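Local coordinates for GTPase activator-like protein (Chaetomium thermophilum, PDB 6SSH) that probably acts as a GTPase activator, the fragment here being the Rap/ran-GAP domain of a longer TSC2-like protein, at residues P28-F33 / F76-Q81. Numbering follows the deposited sequence.
Sequences PDYHRF and FHVTTQ. With EDO (1,2-ethanediol), chain E; EDO (1,2-ethanediol), chain B.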
ATOM      1  N   PRO A  28      10.206  -1.709  11.541  1.00 18.17           N
ATOM      2  CA  PRO A  28      10.316  -3.172  11.519  1.00 17.54           C
ATOM      3  C   PRO A  28       8.950  -3.840  11.376  1.00 16.58           C
ATOM      4  O   PRO A  28       8.845  -4.821  10.617  1.00 16.57           O
ATOM      5  CB  PRO A  28      10.954  -3.480  12.869  1.00 21.04           C
ATOM      6  CG  PRO A  28      11.870  -2.244  13.101  1.00 23.00           C
ATOM      7  CD  PRO A  28      11.003  -1.101  12.627  1.00 20.72           C
ATOM      8  N   ASP A  29       7.920  -3.354  12.053  1.00 16.29           N
ATOM      9  CA  ASP A  29       6.602  -3.993  11.921  1.00 16.74           C
ATOM     10  C   ASP A  29       6.045  -3.826  10.515  1.00 15.11           C
ATOM     11  O   ASP A  29       5.415  -4.752   9.966  1.00 15.15           O
ATOM     12  CB  ASP A  29       5.609  -3.410  12.933  1.00 17.14           C
ATOM     13  CG  ASP A  29       5.830  -3.885  14.344  1.00 19.66           C
ATOM     14  OD1 ASP A  29       6.479  -4.931  14.569  1.00 18.91           O
ATOM     15  OD2 ASP A  29       5.316  -3.173  15.224  1.00 21.56           O
ATOM     16  N   TYR A  30       6.286  -2.676   9.899  1.00 13.68           N
ATOM     17  CA  TYR A  30       5.889  -2.471   8.516  1.00 12.97           C
ATOM     18  C   TYR A  30       6.557  -3.454   7.565  1.00 12.57           C
ATOM     19  O   TYR A  30       5.920  -4.069   6.698  1.00 12.62           O
ATOM     20  CB  TYR A  30       6.224  -1.020   8.105  1.00 13.44           C
ATOM     21  CG  TYR A  30       6.253  -0.781   6.608  1.00 11.27           C
ATOM     22  CD1 TYR A  30       5.115  -0.603   5.854  1.00 11.06           C
ATOM     23  CD2 TYR A  30       7.467  -0.719   5.944  1.00 12.21           C
ATOM     24  CE1 TYR A  30       5.173  -0.355   4.500  1.00 10.93           C
ATOM     25  CE2 TYR A  30       7.530  -0.462   4.614  1.00 11.74           C
ATOM     26  CZ  TYR A  30       6.411  -0.273   3.874  1.00  9.70           C
ATOM     27  OH  TYR A  30       6.456  -0.023   2.524  1.00 10.34           O
ATOM     28  N   HIS A  31       7.860  -3.661   7.774  1.00 13.39           N
ATOM     29  CA  HIS A  31       8.579  -4.636   6.946  1.00 12.99           C
ATOM     30  C   HIS A  31       8.102  -6.067   7.152  1.00 14.71           C
ATOM     31  O   HIS A  31       8.005  -6.839   6.224  1.00 15.10           O
ATOM     32  CB  HIS A  31      10.098  -4.488   7.114  1.00 14.19           C
ATOM     33  CG  HIS A  31      10.606  -3.275   6.388  1.00 13.00           C
ATOM     34  ND1 HIS A  31      10.730  -3.255   5.015  1.00 15.47           N
ATOM     35  CD2 HIS A  31      10.912  -2.024   6.808  1.00 13.66           C
ATOM     36  CE1 HIS A  31      11.115  -2.045   4.625  1.00 14.76           C
ATOM     37  NE2 HIS A  31      11.250  -1.280   5.687  1.00 14.96           N
ATOM     38  N   ARG A  32       7.781  -6.445   8.390  1.00 14.93           N
ATOM     39  CA  ARG A  32       7.254  -7.796   8.622  1.00 16.31           C
ATOM     40  C   ARG A  32       5.871  -7.914   7.981  1.00 14.19           C
ATOM     41  O   ARG A  32       5.523  -8.944   7.435  1.00 14.89           O
ATOM     42  CB  ARG A  32       7.226  -8.115  10.099  1.00 19.01           C
ATOM     43  CG  ARG A  32       8.596  -8.485  10.634  1.00 24.90           C
ATOM     44  CD  ARG A  32       8.466  -8.992  12.092  1.00 30.15           C
ATOM     45  NE  ARG A  32       8.295  -7.860  12.991  1.00 31.39           N
ATOM     46  CZ  ARG A  32       9.300  -7.179  13.548  1.00 34.24           C
ATOM     47  NH1 ARG A  32      10.566  -7.522  13.312  1.00 37.07           N
ATOM     48  NH2 ARG A  32       9.056  -6.124  14.314  1.00 31.00           N
ATOM     49  N   PHE A  33       5.103  -6.838   7.974  1.00 13.50           N
ATOM     50  CA  PHE A  33       3.796  -6.817   7.323  1.00 12.24           C
ATOM     51  C   PHE A  33       3.959  -7.031   5.816  1.00 12.10           C
ATOM     52  O   PHE A  33       3.239  -7.839   5.238  1.00 12.39           O
ATOM     53  CB  PHE A  33       3.108  -5.481   7.609  1.00 11.80           C
ATOM     54  CG  PHE A  33       2.015  -5.111   6.651  1.00 11.63           C
ATOM     55  CD1 PHE A  33       0.782  -5.730   6.736  1.00 12.48           C
ATOM     56  CD2 PHE A  33       2.195  -4.129   5.666  1.00 12.87           C
ATOM     57  CE1 PHE A  33      -0.205  -5.422   5.852  1.00 13.70           C
ATOM     58  CE2 PHE A  33       1.150  -3.827   4.802  1.00 14.60           C
ATOM     59  CZ  PHE A  33      -0.021  -4.449   4.927  1.00 14.05           C
ATOM     60  N   PHE A  76       1.933  -5.578  -5.758  1.00  9.63           N
ATOM     61  CA  PHE A  76       1.958  -4.379  -4.904  1.00  7.79           C
ATOM     62  C   PHE A  76       2.982  -3.389  -5.454  1.00  9.95           C
ATOM     63  O   PHE A  76       4.049  -3.773  -5.987  1.00 11.01           O
ATOM     64  CB  PHE A  76       2.264  -4.753  -3.456  1.00  8.89           C
ATOM     65  CG  PHE A  76       1.148  -5.581  -2.835  1.00  9.22           C
ATOM     66  CD1 PHE A  76       1.269  -6.956  -2.775  1.00 10.23           C
ATOM     67  CD2 PHE A  76      -0.051  -4.977  -2.438  1.00 10.05           C
ATOM     68  CE1 PHE A  76       0.228  -7.736  -2.240  1.00 11.14           C
ATOM     69  CE2 PHE A  76      -1.068  -5.748  -1.900  1.00 11.22           C
ATOM     70  CZ  PHE A  76      -0.912  -7.123  -1.831  1.00 11.01           C
ATOM     71  N   HIS A  77       2.618  -2.118  -5.351  1.00  8.60           N
ATOM     72  CA  HIS A  77       3.491  -1.009  -5.752  1.00  8.17           C
ATOM     73  C   HIS A  77       3.954  -0.356  -4.483  1.00  8.38           C
ATOM     74  O   HIS A  77       3.242   0.476  -3.912  1.00  8.83           O
ATOM     75  CB  HIS A  77       2.791  -0.001  -6.627  1.00  7.65           C
ATOM     76  CG  HIS A  77       2.337  -0.520  -7.941  1.00  8.63           C
ATOM     77  ND1 HIS A  77       1.272   0.042  -8.614  1.00  9.27           N
ATOM     78  CD2 HIS A  77       2.890  -1.433  -8.784  1.00 11.09           C
ATOM     79  CE1 HIS A  77       1.167  -0.530  -9.807  1.00 10.19           C
ATOM     80  NE2 HIS A  77       2.148  -1.431  -9.939  1.00 10.86           N
ATOM     81  N   VAL A  78       5.094  -0.768  -3.969  1.00  8.77           N
ATOM     82  CA  VAL A  78       5.545  -0.443  -2.613  1.00  8.16           C
ATOM     83  C   VAL A  78       6.538   0.732  -2.735  1.00  8.53           C
ATOM     84  O   VAL A  78       7.650   0.543  -3.208  1.00  8.65           O
ATOM     85  CB  VAL A  78       6.200  -1.613  -1.924  1.00  8.64           C
ATOM     86  CG1 VAL A  78       6.546  -1.252  -0.497  1.00 10.12           C
ATOM     87  CG2 VAL A  78       5.243  -2.858  -1.973  1.00  9.36           C
ATOM     88  N   THR A  79       6.150   1.912  -2.328  1.00  8.60           N
ATOM     89  CA  THR A  79       6.987   3.094  -2.597  1.00  8.75           C
ATOM     90  C   THR A  79       8.329   2.960  -1.912  1.00  8.69           C
ATOM     91  O   THR A  79       9.313   3.410  -2.481  1.00  9.23           O
ATOM     92  CB  THR A  79       6.246   4.392  -2.301  1.00  9.82           C
ATOM     93  OG1 THR A  79       5.805   4.392  -0.938  1.00 11.21           O
ATOM     94  CG2 THR A  79       5.067   4.560  -3.243  1.00 10.68           C
ATOM     95  N   THR A  80       8.447   2.328  -0.751  1.00  8.45           N
ATOM     96  CA  THR A  80       9.720   2.167  -0.080  1.00  8.87           C
ATOM     97  C   THR A  80      10.642   1.164  -0.842  1.00  9.16           C
ATOM     98  O   THR A  80      11.847   1.156  -0.587  1.00 10.73           O
ATOM     99  CB  THR A  80       9.616   1.738   1.365  1.00  9.73           C
ATOM    100  OG1 THR A  80       8.843   0.511   1.439  1.00 10.67           O
ATOM    101  CG2 THR A  80       8.938   2.816   2.244  1.00 11.26           C
ATOM    102  N   GLN A  81      10.078   0.330  -1.731  1.00  9.26           N
ATOM    103  CA  GLN A  81      10.903  -0.576  -2.588  1.00 10.59           C
ATOM    104  C   GLN A  81      11.512   0.156  -3.775  1.00 10.83           C
ATOM    105  O   GLN A  81      12.343  -0.412  -4.499  1.00 10.84           O
ATOM    106  CB  GLN A  81      10.058  -1.768  -3.080  1.00 10.03           C
ATOM    107  CG  GLN A  81       9.684  -2.763  -2.003  1.00 10.39           C
ATOM    108  CD  GLN A  81      10.838  -3.517  -1.380  1.00 11.01           C
ATOM    109  OE1 GLN A  81      10.980  -3.593  -0.201  1.00 11.86           O
ATOM    110  NE2 GLN A  81      11.713  -4.086  -2.217  1.00 12.82           N
TER
HETATM  111  C1  EDO E 304      13.536  -5.891   1.174  1.00 36.58           C
HETATM  112  O1  EDO E 304      12.172  -5.396   1.280  1.00 31.32           O
HETATM  113  C2  EDO E 304      14.038  -6.381  -0.202  1.00 30.76           C
HETATM  114  O2  EDO E 304      14.037  -5.367  -1.222  1.00 21.09           O
HETATM  115  C1  EDO B 301      15.549  -1.831  -4.093  1.00 16.72           C
HETATM  116  O1  EDO B 301      16.172  -2.127  -5.371  1.00 17.28           O
HETATM  117  C2  EDO B 301      14.539  -2.904  -3.707  1.00 15.65           C
HETATM  118  O2  EDO B 301      13.454  -2.959  -4.613  1.00 12.27           O
HETATM  119  O   HOH W   1       5.957   2.151   0.937  1.00 11.12           O
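Y30 swings its ring off the helix with CG trans to the backbone N (chi1 163°), while T80 holds OG1 between its own N and carbonyl carbon (chi1 56°); the two side chains come from opposite directions and their hydroxyls meet at an angle. The contact lies in the buried core of the Rap/ran-GAP domain, where helix 28-37 packs on the mixed central sheet and spans to the 3-10 turn that follows strand 73-78. Y30 OH and T80 OG1 are hydrogen-bonded at 2.7 Å, with OG1 at the edge of the phenol ring and near its plane. V78 slides past in the opposite direction, its CG1 3.3 Å from Y30 OH. A water ties the phenol further into the turn: it lies 2.7 Å from Y30 OH and 2.9 Å from T79 OG1, and accepts a hydrogen bond from T80 N. The Y30 hydroxyl is thus gripped by two partners, which probably restrain the far end of the ring, while Y9 of strand 2-10 meets the ring and H31 lays its imidazole face over Y30 CD2. V78 also touches L34 on the next turn of the helix. Beyond V78 the chain closes the 3-10 turn with Q81 N bonded to V78 O at 2.8 Å.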